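Long-range contact in 6-phosphogluconolactonase (Thermotoga maritima, PDB 1VL1), which hydrolyses 6-phosphogluconolactone to 6-phosphogluconate in the oxidative stage of the pentose phosphate pathway: residues L78-Q90 with S172-F184. Numbering follows the deposited sequence.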
# COMPACT_ATOMS: atom_id res chain seq x y z
N LEU A 78 0.68 -0.55 6.90
CA LEU A 78 1.02 -1.47 5.81
C LEU A 78 -0.21 -2.04 5.11
O LEU A 78 -1.18 -2.38 5.78
CB LEU A 78 1.80 -2.64 6.37
CG LEU A 78 3.29 -2.39 6.40
CD1 LEU A 78 3.76 -1.08 6.98
CD2 LEU A 78 3.89 -3.54 7.11
N SER A 79 -0.14 -2.26 3.80
CA SER A 79 -1.25 -2.85 3.06
C SER A 79 -1.29 -4.37 3.34
O SER A 79 -2.33 -4.99 3.18
CB SER A 79 -1.09 -2.66 1.55
OG SER A 79 0.17 -3.13 1.10
N ASP A 80 -0.15 -4.95 3.64
CA ASP A 80 -0.03 -6.36 3.84
C ASP A 80 1.33 -6.69 4.44
O ASP A 80 2.28 -5.91 4.41
CB ASP A 80 -0.22 -7.13 2.53
CG ASP A 80 0.88 -6.86 1.55
OD1 ASP A 80 0.96 -5.75 0.97
OD2 ASP A 80 1.74 -7.72 1.37
N GLU A 81 1.45 -7.91 4.91
CA GLU A 81 2.72 -8.35 5.47
C GLU A 81 2.90 -9.85 5.20
O GLU A 81 1.97 -10.63 5.25
CB GLU A 81 2.84 -8.07 6.96
CG GLU A 81 4.16 -8.45 7.58
CD GLU A 81 5.31 -7.72 6.95
OE1 GLU A 81 5.83 -8.20 5.92
OE2 GLU A 81 5.72 -6.71 7.54
N ARG A 82 4.14 -10.20 4.92
CA ARG A 82 4.55 -11.59 4.84
C ARG A 82 4.66 -12.14 6.25
O ARG A 82 5.24 -11.51 7.14
CB ARG A 82 5.89 -11.70 4.09
CG ARG A 82 5.75 -11.45 2.60
CD ARG A 82 5.84 -9.99 2.20
NE ARG A 82 5.99 -9.91 0.75
CZ ARG A 82 7.12 -10.02 0.09
NH1 ARG A 82 8.25 -10.18 0.71
NH2 ARG A 82 7.13 -9.97 -1.23
N TYR A 83 4.17 -13.37 6.46
CA TYR A 83 4.11 -13.97 7.80
C TYR A 83 5.47 -14.62 8.07
O TYR A 83 5.66 -15.84 8.08
CB TYR A 83 2.94 -14.97 7.99
CG TYR A 83 2.74 -15.37 9.44
CD1 TYR A 83 2.29 -14.46 10.38
CD2 TYR A 83 3.01 -16.67 9.88
CE1 TYR A 83 2.13 -14.82 11.70
CE2 TYR A 83 2.87 -17.04 11.21
CZ TYR A 83 2.41 -16.15 12.12
OH TYR A 83 2.29 -16.56 13.43
N VAL A 84 6.40 -13.73 8.35
CA VAL A 84 7.77 -14.03 8.68
C VAL A 84 8.21 -13.03 9.74
O VAL A 84 7.56 -12.00 9.99
CB VAL A 84 8.69 -13.87 7.41
CG1 VAL A 84 8.19 -14.74 6.30
CG2 VAL A 84 8.76 -12.42 6.93
N PRO A 85 9.33 -13.32 10.40
CA PRO A 85 9.81 -12.38 11.43
C PRO A 85 10.00 -10.96 10.89
O PRO A 85 10.39 -10.76 9.74
CB PRO A 85 11.09 -13.02 11.92
CG PRO A 85 10.93 -14.52 11.58
CD PRO A 85 10.13 -14.55 10.32
N LEU A 86 9.74 -9.95 11.71
CA LEU A 86 9.79 -8.56 11.28
C LEU A 86 11.21 -8.05 10.96
O LEU A 86 11.32 -6.94 10.44
CB LEU A 86 9.12 -7.64 12.33
CG LEU A 86 7.59 -7.85 12.51
CD1 LEU A 86 7.09 -7.08 13.70
CD2 LEU A 86 6.78 -7.51 11.33
N ASP A 87 12.23 -8.80 11.32
CA ASP A 87 13.61 -8.45 10.92
C ASP A 87 14.09 -9.28 9.74
O ASP A 87 15.30 -9.26 9.40
CB ASP A 87 14.57 -8.46 12.09
CG ASP A 87 14.75 -9.83 12.69
OD1 ASP A 87 14.04 -10.78 12.30
OD2 ASP A 87 15.57 -10.03 13.64
N SER A 88 13.17 -9.98 9.10
CA SER A 88 13.51 -10.75 7.90
C SER A 88 13.62 -9.80 6.71
O SER A 88 12.85 -8.89 6.59
CB SER A 88 12.47 -11.81 7.58
OG SER A 88 12.69 -12.32 6.26
N ASP A 89 14.54 -10.06 5.79
CA ASP A 89 14.58 -9.19 4.57
C ASP A 89 13.32 -9.33 3.69
O ASP A 89 13.09 -8.52 2.81
CB ASP A 89 15.90 -9.35 3.75
CG ASP A 89 16.10 -10.72 3.19
OD1 ASP A 89 15.20 -11.58 3.26
OD2 ASP A 89 17.18 -11.03 2.63
N GLN A 90 12.49 -10.33 3.99
CA GLN A 90 11.21 -10.56 3.31
C GLN A 90 10.03 -9.83 3.98
O GLN A 90 8.89 -9.95 3.53
CB GLN A 90 10.94 -12.09 3.24
CG GLN A 90 11.96 -12.87 2.43
CD GLN A 90 11.75 -14.43 2.46
OE1 GLN A 90 11.17 -15.01 3.42
NE2 GLN A 90 12.20 -15.11 1.40
N SER A 172 1.32 -18.22 -0.43
CA SER A 172 1.01 -17.63 -1.73
C SER A 172 2.14 -16.66 -2.12
O SER A 172 2.88 -16.14 -1.24
CB SER A 172 -0.30 -16.82 -1.67
OG SER A 172 -1.39 -17.59 -1.28
N GLY A 173 2.23 -16.43 -3.44
CA GLY A 173 3.14 -15.48 -4.01
C GLY A 173 4.58 -15.96 -3.91
O GLY A 173 4.85 -17.13 -3.74
N ASP A 174 5.50 -15.02 -4.03
CA ASP A 174 6.92 -15.30 -3.91
C ASP A 174 7.54 -14.18 -3.04
O ASP A 174 7.37 -13.00 -3.34
CB ASP A 174 7.49 -15.35 -5.32
CG ASP A 174 8.86 -15.94 -5.37
OD1 ASP A 174 9.02 -17.19 -5.45
OD2 ASP A 174 9.84 -15.19 -5.31
N PRO A 175 8.15 -14.51 -1.89
CA PRO A 175 8.29 -15.86 -1.39
C PRO A 175 6.93 -16.51 -1.07
O PRO A 175 5.97 -15.80 -0.72
CB PRO A 175 9.12 -15.65 -0.10
CG PRO A 175 8.79 -14.29 0.33
CD PRO A 175 8.64 -13.50 -0.94
N LYS A 176 6.85 -17.85 -1.17
CA LYS A 176 5.58 -18.51 -0.96
C LYS A 176 5.39 -18.81 0.53
O LYS A 176 5.72 -19.91 1.05
CB LYS A 176 5.46 -19.78 -1.78
CG LYS A 176 4.09 -20.40 -1.69
CD LYS A 176 4.07 -21.77 -2.43
N VAL A 177 4.81 -17.81 1.18
CA VAL A 177 4.59 -17.78 2.62
C VAL A 177 3.19 -17.27 2.88
O VAL A 177 2.62 -16.57 2.04
CB VAL A 177 5.62 -16.84 3.35
CG1 VAL A 177 7.04 -17.45 3.26
CG2 VAL A 177 5.58 -15.39 2.85
N PRO A 178 2.60 -17.63 4.01
CA PRO A 178 1.31 -17.08 4.37
C PRO A 178 1.43 -15.58 4.50
O PRO A 178 2.51 -15.06 4.77
CB PRO A 178 1.00 -17.73 5.70
CG PRO A 178 1.79 -18.90 5.75
CD PRO A 178 3.09 -18.58 5.03
N ARG A 179 0.34 -14.90 4.21
CA ARG A 179 0.31 -13.43 4.23
C ARG A 179 -0.88 -12.93 5.05
O ARG A 179 -1.95 -13.59 5.14
CB ARG A 179 0.16 -12.80 2.83
CG ARG A 179 0.88 -13.41 1.65
CD ARG A 179 2.30 -13.30 1.79
NE ARG A 179 3.10 -13.68 0.59
CZ ARG A 179 3.52 -12.84 -0.34
NH1 ARG A 179 3.08 -11.58 -0.40
NH2 ARG A 179 4.38 -13.27 -1.25
N VAL A 180 -0.71 -11.74 5.63
CA VAL A 180 -1.77 -10.98 6.26
C VAL A 180 -2.02 -9.79 5.34
O VAL A 180 -1.07 -9.15 4.90
CB VAL A 180 -1.34 -10.53 7.65
CG1 VAL A 180 -2.35 -9.50 8.21
CG2 VAL A 180 -1.14 -11.73 8.52
N THR A 181 -3.28 -9.55 4.98
CA THR A 181 -3.55 -8.49 4.04
C THR A 181 -4.80 -7.72 4.34
O THR A 181 -5.78 -8.27 4.82
CB THR A 181 -3.62 -9.08 2.58
OG1 THR A 181 -3.68 -8.01 1.60
CG2 THR A 181 -4.82 -9.93 2.41
N LEU A 182 -4.77 -6.41 4.04
CA LEU A 182 -6.02 -5.71 3.92
C LEU A 182 -6.79 -6.30 2.78
O LEU A 182 -6.20 -6.84 1.84
CB LEU A 182 -5.79 -4.24 3.58
CG LEU A 182 -5.14 -3.40 4.66
CD1 LEU A 182 -5.12 -1.87 4.28
CD2 LEU A 182 -5.69 -3.54 5.95
N THR A 183 -8.12 -6.22 2.90
CA THR A 183 -9.08 -6.75 1.89
C THR A 183 -9.50 -5.65 0.93
O THR A 183 -9.16 -4.47 1.09
CB THR A 183 -10.34 -7.23 2.62
OG1 THR A 183 -10.89 -6.14 3.36
CG2 THR A 183 -10.05 -8.34 3.62
N PHE A 184 -10.22 -6.01 -0.13
CA PHE A 184 -10.82 -4.98 -0.96
C PHE A 184 -11.64 -3.95 -0.15
O PHE A 184 -11.55 -2.73 -0.38
CB PHE A 184 -11.72 -5.61 -2.01
CG PHE A 184 -11.02 -6.50 -3.01
CD1 PHE A 184 -9.72 -6.25 -3.44
CD2 PHE A 184 -11.72 -7.54 -3.60
CE1 PHE A 184 -9.10 -7.04 -4.40
CE2 PHE A 184 -11.11 -8.36 -4.58
CZ PHE A 184 -9.77 -8.10 -4.98
O HOH W 1 4.63 -10.54 -2.81
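Glu81 and Val180 form the hydrogen-bonded pair of two antiparallel strands: Glu81 N gives to Val180 O at 2.8 Å, and Val180 N returns a bond to Glu81 O at 2.9 Å. The axes of 80-82 and 179-182 come within 4.6 Å, at 176°. Leu182 N to Ser79 O and Tyr83 N to Pro178 O carry the pairing on at the two ends, while the non-hydrogen-bonded pairs, Asp80 with Thr181 and Arg82 with Arg179, share one face of the sheet.

On that face the two arginines run alongside each other in the same direction, guanidinium planes 67° apart. Arg82 CG rests over one face of the Arg179 guanidinium, and Arg82 NE comes within 3.5 Å of Arg179 NH1. A water accepts from Arg82 NH2 and from Arg179 NH1, both at 3.0 Å. The bend at chi2 (87°) swings the Arg82 head toward Gln90 O, which Arg82 NH1 grips nearly in the guanidinium plane; Pro175 CD sits over one face of the Arg82 guanidinium. Gln90 in turn lays its amide along the Pro175 ring, Gln90 NE2 3.5 Å from Pro175 CB. Replacing Arg82 by an alanine would probably leave Gln90 O without this donor and strip the cover from Pro175 CD and the Arg179 guanidinium. Arg179 NH2 holds Pro175 O; Arg179 has a further polar partner in Ser153, whose OG also bonds Asp80 OD2. A citrate, probably from the crystallisation liquor, lies about 4 Å from the Arg82 side chain, consistent with an anion pocket in this glucosamine-6-phosphate isomerase family member, whose substrate carries a phosphate.

On the other face, Val180 touches Ile120 of helix 120-134, which Tyr83 and Pro178 also meet, and Glu81 OE1 and OE2 accept from Asn92 N and Phe93 N at the start of helix 92-101. Strand 166-168 pairs with the far edge of 179-182.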